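Local coordinates for ribosomal protein uL16 3-hydroxylase (Escherichia coli, PDB 4CCL) that hydroxylates an arginine of ribosomal protein uL16 as an iron- and 2-oxoglutarate-dependent JmjC-type oxygenase that works as a homodimer, at residues 123-134 and 177-188. Numbering follows the deposited sequence.
Sequences GPHLDQYDVFII and DILYIPPGFPHE
H125 and H187 form an antiparallel bridge. H125 N donates a hydrogen bond to H187 O, and H187 N returns one to H125 O. V131 and I181, then I133 and L179, pair in the same way in strands 131-134 and 178-181. Between bridge and ladder, in the type II turn 182-185, G184 N donates to D127 O at 3.3 Å.

H125, D127 and H187 are the iron ligands of the HxD...H motif. The edge of H187 meets the face of H125, with planes 65° apart and H187 NE2 3.2 Å from H125 CE1. ND1 fixes the rotation of the H187 ring by donating to F185 O, in the carbonyl plane, at 2.9 Å. A water donates to D127 OD2 and lies 2.9 Å from H187 NE2, probably near where the metal would sit.

Y180 OH donates to D130 OD2 on the anti side, at 2.6 Å, and is also hydrogen-bonded to Q18 N. Ring and carboxylate are almost coplanar, 9° apart. CG of Y180 is anti to its backbone N (chi1 166°), which places the ring alongside D130. A phenylalanine here would probably leave D130 OD2 and Q18 N without this partner.

Y180 CD1 sits over one face of the F132 ring, 3.6 Å from F132 CZ, while I178 CG2 meets that ring's edge.

D130 OD1 makes a salt bridge with R107 and a hydrogen bond with Q18 NE2. F12 packs on both Y180 and F132. Strand 131-135 lies between 178-181 and 195-202 in the larger sheet of the cupin-type JmjC fold, whereas 187-191 borders 140-145 in the smaller one.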
loop_
_atom_site.group_PDB
_atom_site.type_symbol
_atom_site.label_atom_id
_atom_site.label_comp_id
_atom_site.label_asym_id
_atom_site.label_seq_id
_atom_site.Cartn_x
_atom_site.Cartn_y
_atom_site.Cartn_z
ATOM N N GLY B 123 -29.193 -19.859 2.617
ATOM C CA GLY B 123 -29.388 -19.546 4.026
ATOM C C GLY B 123 -29.537 -18.052 4.270
ATOM O O GLY B 123 -29.457 -17.266 3.325
ATOM N N PRO B 124 -29.756 -17.642 5.534
ATOM C CA PRO B 124 -29.830 -16.203 5.812
ATOM C C PRO B 124 -28.450 -15.563 5.747
ATOM O O PRO B 124 -27.493 -16.164 6.227
ATOM C CB PRO B 124 -30.364 -16.137 7.253
ATOM C CG PRO B 124 -30.524 -17.565 7.720
ATOM C CD PRO B 124 -29.764 -18.439 6.771
ATOM N N HIS B 125 -28.344 -14.365 5.176
ATOM C CA HIS B 125 -27.042 -13.707 5.063
ATOM C C HIS B 125 -27.101 -12.192 4.876
ATOM O O HIS B 125 -28.134 -11.634 4.503
ATOM C CB HIS B 125 -26.203 -14.349 3.953
ATOM C CG HIS B 125 -26.801 -14.217 2.588
ATOM N ND1 HIS B 125 -26.195 -13.501 1.579
ATOM C CD2 HIS B 125 -27.951 -14.705 2.067
ATOM C CE1 HIS B 125 -26.946 -13.556 0.492
ATOM N NE2 HIS B 125 -28.015 -14.279 0.761
ATOM N N LEU B 126 -25.969 -11.543 5.132
ATOM C CA LEU B 126 -25.807 -10.111 4.915
ATOM C C LEU B 126 -24.896 -9.862 3.718
ATOM O O LEU B 126 -23.989 -10.650 3.445
ATOM C CB LEU B 126 -25.203 -9.452 6.160
ATOM C CG LEU B 126 -26.182 -9.005 7.244
ATOM C CD1 LEU B 126 -25.448 -8.383 8.414
ATOM C CD2 LEU B 126 -27.163 -8.021 6.659
ATOM N N ASP B 127 -25.148 -8.774 2.999
ATOM C CA ASP B 127 -24.254 -8.331 1.935
ATOM C C ASP B 127 -23.769 -6.927 2.260
ATOM O O ASP B 127 -24.414 -6.206 3.019
ATOM C CB ASP B 127 -24.966 -8.328 0.579
ATOM C CG ASP B 127 -25.156 -9.721 0.013
ATOM O OD1 ASP B 127 -24.556 -10.673 0.553
ATOM O OD2 ASP B 127 -25.898 -9.860 -0.984
ATOM N N GLN B 128 -22.624 -6.543 1.707
ATOM C CA GLN B 128 -22.159 -5.165 1.830
ATOM C C GLN B 128 -22.568 -4.330 0.624
ATOM O O GLN B 128 -22.199 -3.161 0.511
ATOM C CB GLN B 128 -20.647 -5.091 2.058
ATOM C CG GLN B 128 -20.218 -5.422 3.480
ATOM C CD GLN B 128 -20.982 -4.627 4.529
ATOM O OE1 GLN B 128 -21.387 -5.170 5.556
ATOM N NE2 GLN B 128 -21.176 -3.334 4.277
ATOM N N TYR B 129 -23.329 -4.936 -0.281
ATOM C CA TYR B 129 -23.689 -4.268 -1.524
ATOM C C TYR B 129 -25.181 -4.334 -1.841
ATOM O O TYR B 129 -25.900 -5.202 -1.341
ATOM C CB TYR B 129 -22.895 -4.871 -2.679
ATOM C CG TYR B 129 -21.420 -5.021 -2.386
ATOM C CD1 TYR B 129 -20.553 -3.945 -2.528
ATOM C CD2 TYR B 129 -20.896 -6.236 -1.960
ATOM C CE1 TYR B 129 -19.203 -4.078 -2.257
ATOM C CE2 TYR B 129 -19.553 -6.378 -1.687
ATOM C CZ TYR B 129 -18.710 -5.297 -1.837
ATOM O OH TYR B 129 -17.371 -5.441 -1.566
ATOM N N ASP B 130 -25.631 -3.404 -2.678
ATOM C CA ASP B 130 -26.998 -3.404 -3.174
ATOM C C ASP B 130 -27.172 -4.568 -4.137
ATOM O O ASP B 130 -26.217 -4.992 -4.789
ATOM C CB ASP B 130 -27.297 -2.096 -3.903
ATOM C CG ASP B 130 -26.982 -0.875 -3.064
ATOM O OD1 ASP B 130 -25.803 -0.457 -3.039
ATOM O OD2 ASP B 130 -27.912 -0.336 -2.426
ATOM N N VAL B 131 -28.389 -5.092 -4.223
ATOM C CA VAL B 131 -28.673 -6.169 -5.160
ATOM C C VAL B 131 -30.119 -6.115 -5.648
ATOM O O VAL B 131 -31.022 -5.732 -4.900
ATOM C CB VAL B 131 -28.354 -7.559 -4.542
ATOM C CG1 VAL B 131 -29.309 -7.888 -3.403
ATOM C CG2 VAL B 131 -28.379 -8.652 -5.608
ATOM N N PHE B 132 -30.329 -6.467 -6.913
ATOM C CA PHE B 132 -31.677 -6.678 -7.423
ATOM C C PHE B 132 -31.847 -8.166 -7.687
ATOM O O PHE B 132 -31.104 -8.744 -8.476
ATOM C CB PHE B 132 -31.908 -5.894 -8.716
ATOM C CG PHE B 132 -32.036 -4.411 -8.517
ATOM C CD1 PHE B 132 -30.912 -3.602 -8.500
ATOM C CD2 PHE B 132 -33.282 -3.822 -8.362
ATOM C CE1 PHE B 132 -31.026 -2.237 -8.323
ATOM C CE2 PHE B 132 -33.402 -2.457 -8.184
ATOM C CZ PHE B 132 -32.272 -1.664 -8.166
ATOM N N ILE B 133 -32.811 -8.797 -7.028
ATOM C CA ILE B 133 -33.009 -10.227 -7.223
ATOM C C ILE B 133 -34.254 -10.496 -8.063
ATOM O O ILE B 133 -35.381 -10.287 -7.618
ATOM C CB ILE B 133 -33.089 -10.983 -5.887
ATOM C CG1 ILE B 133 -31.845 -10.691 -5.044
ATOM C CG2 ILE B 133 -33.236 -12.473 -6.135
ATOM C CD1 ILE B 133 -31.906 -11.242 -3.630
ATOM N N ILE B 134 -34.025 -10.971 -9.281
ATOM C CA ILE B 134 -35.078 -11.182 -10.263
ATOM C C ILE B 134 -35.550 -12.629 -10.254
ATOM O O ILE B 134 -34.758 -13.551 -10.446
ATOM C CB ILE B 134 -34.575 -10.850 -11.682
ATOM C CG1 ILE B 134 -33.983 -9.440 -11.725
ATOM C CG2 ILE B 134 -35.697 -10.996 -12.699
ATOM C CD1 ILE B 134 -33.123 -9.176 -12.946
ATOM N N ASP B 177 -40.888 -10.733 -10.945
ATOM C CA ASP B 177 -40.763 -9.946 -9.724
ATOM C C ASP B 177 -39.302 -9.660 -9.392
ATOM O O ASP B 177 -38.411 -10.458 -9.695
ATOM C CB ASP B 177 -41.434 -10.655 -8.547
ATOM C CG ASP B 177 -42.921 -10.856 -8.755
ATOM O OD1 ASP B 177 -43.540 -10.062 -9.496
ATOM O OD2 ASP B 177 -43.472 -11.810 -8.170
ATOM N N ILE B 178 -39.066 -8.509 -8.772
ATOM C CA ILE B 178 -37.723 -8.111 -8.371
ATOM C C ILE B 178 -37.712 -7.701 -6.908
ATOM O O ILE B 178 -38.602 -6.983 -6.449
ATOM C CB ILE B 178 -37.217 -6.926 -9.206
ATOM C CG1 ILE B 178 -37.419 -7.200 -10.694
ATOM C CG2 ILE B 178 -35.750 -6.648 -8.909
ATOM C CD1 ILE B 178 -37.140 -6.013 -11.561
ATOM N N LEU B 179 -36.708 -8.169 -6.177
ATOM C CA LEU B 179 -36.509 -7.755 -4.799
ATOM C C LEU B 179 -35.236 -6.919 -4.690
ATOM O O LEU B 179 -34.131 -7.443 -4.825
ATOM C CB LEU B 179 -36.416 -8.985 -3.895
ATOM C CG LEU B 179 -36.024 -8.773 -2.432
ATOM C CD1 LEU B 179 -37.036 -7.890 -1.725
ATOM C CD2 LEU B 179 -35.887 -10.109 -1.719
ATOM N N TYR B 180 -35.392 -5.620 -4.443
ATOM C CA TYR B 180 -34.242 -4.753 -4.222
ATOM C C TYR B 180 -33.872 -4.717 -2.749
ATOM O O TYR B 180 -34.697 -4.361 -1.907
ATOM C CB TYR B 180 -34.493 -3.321 -4.701
ATOM C CG TYR B 180 -33.438 -2.375 -4.168
ATOM C CD1 TYR B 180 -32.142 -2.410 -4.664
ATOM C CD2 TYR B 180 -33.723 -1.479 -3.143
ATOM C CE1 TYR B 180 -31.164 -1.568 -4.171
ATOM C CE2 TYR B 180 -32.749 -0.635 -2.645
ATOM C CZ TYR B 180 -31.473 -0.685 -3.164
ATOM O OH TYR B 180 -30.498 0.149 -2.678
ATOM N N ILE B 181 -32.640 -5.120 -2.452
ATOM C CA ILE B 181 -32.087 -5.067 -1.102
ATOM C C ILE B 181 -30.863 -4.150 -0.987
ATOM O O ILE B 181 -29.851 -4.392 -1.644
ATOM C CB ILE B 181 -31.713 -6.469 -0.597
ATOM C CG1 ILE B 181 -32.842 -7.461 -0.905
ATOM C CG2 ILE B 181 -31.410 -6.424 0.891
ATOM C CD1 ILE B 181 -32.506 -8.902 -0.590
ATOM N N PRO B 182 -30.953 -3.090 -0.165
ATOM C CA PRO B 182 -29.770 -2.277 0.141
ATOM C C PRO B 182 -28.831 -3.055 1.056
ATOM O O PRO B 182 -29.275 -4.004 1.699
ATOM C CB PRO B 182 -30.351 -1.075 0.903
ATOM C CG PRO B 182 -31.838 -1.156 0.730
ATOM C CD PRO B 182 -32.149 -2.598 0.532
ATOM N N PRO B 183 -27.549 -2.660 1.124
ATOM C CA PRO B 183 -26.602 -3.353 2.005
ATOM C C PRO B 183 -26.957 -3.204 3.480
ATOM O O PRO B 183 -27.414 -2.142 3.900
ATOM C CB PRO B 183 -25.274 -2.646 1.715
ATOM C CG PRO B 183 -25.657 -1.322 1.157
ATOM C CD PRO B 183 -26.898 -1.581 0.363
ATOM N N GLY B 184 -26.748 -4.262 4.256
ATOM C CA GLY B 184 -26.998 -4.214 5.683
ATOM C C GLY B 184 -28.285 -4.895 6.112
ATOM O O GLY B 184 -28.524 -5.086 7.306
ATOM N N PHE B 185 -29.120 -5.260 5.143
ATOM C CA PHE B 185 -30.385 -5.920 5.443
ATOM C C PHE B 185 -30.259 -7.429 5.302
ATOM O O PHE B 185 -30.001 -7.933 4.211
ATOM C CB PHE B 185 -31.499 -5.400 4.528
ATOM C CG PHE B 185 -31.916 -3.988 4.825
ATOM C CD1 PHE B 185 -31.181 -2.921 4.341
ATOM C CD2 PHE B 185 -33.044 -3.729 5.589
ATOM C CE1 PHE B 185 -31.559 -1.620 4.611
ATOM C CE2 PHE B 185 -33.428 -2.428 5.864
ATOM C CZ PHE B 185 -32.684 -1.372 5.373
ATOM N N PRO B 186 -30.441 -8.159 6.411
ATOM C CA PRO B 186 -30.364 -9.620 6.357
ATOM C C PRO B 186 -31.488 -10.182 5.508
ATOM O O PRO B 186 -32.634 -9.742 5.621
ATOM C CB PRO B 186 -30.538 -10.037 7.820
ATOM C CG PRO B 186 -31.271 -8.910 8.446
ATOM C CD PRO B 186 -30.775 -7.671 7.759
ATOM N N HIS B 187 -31.157 -11.139 4.654
ATOM C CA HIS B 187 -32.151 -11.739 3.785
ATOM C C HIS B 187 -31.886 -13.221 3.579
ATOM O O HIS B 187 -30.751 -13.687 3.682
ATOM C CB HIS B 187 -32.196 -11.015 2.439
ATOM C CG HIS B 187 -30.864 -10.903 1.772
ATOM N ND1 HIS B 187 -29.992 -9.867 2.021
ATOM C CD2 HIS B 187 -30.252 -11.699 0.861
ATOM C CE1 HIS B 187 -28.899 -10.025 1.295
ATOM N NE2 HIS B 187 -29.033 -11.133 0.583
ATOM N N GLU B 188 -32.952 -13.956 3.301
ATOM C CA GLU B 188 -32.859 -15.378 3.045
ATOM C C GLU B 188 -33.951 -15.719 2.059
ATOM O O GLU B 188 -35.027 -15.140 2.106
ATOM C CB GLU B 188 -33.084 -16.161 4.336
ATOM C CG GLU B 188 -33.116 -17.666 4.150
ATOM C CD GLU B 188 -33.368 -18.412 5.442
ATOM O OE1 GLU B 188 -33.974 -17.823 6.362
ATOM O OE2 GLU B 188 -32.954 -19.585 5.537
HETATM O O HOH W 1 -28.042 -7.185 2.804
HETATM O O HOH W 2 -27.630 -11.795 -1.909
HETATM O O HOH W 3 -28.001 -6.427 0.088
#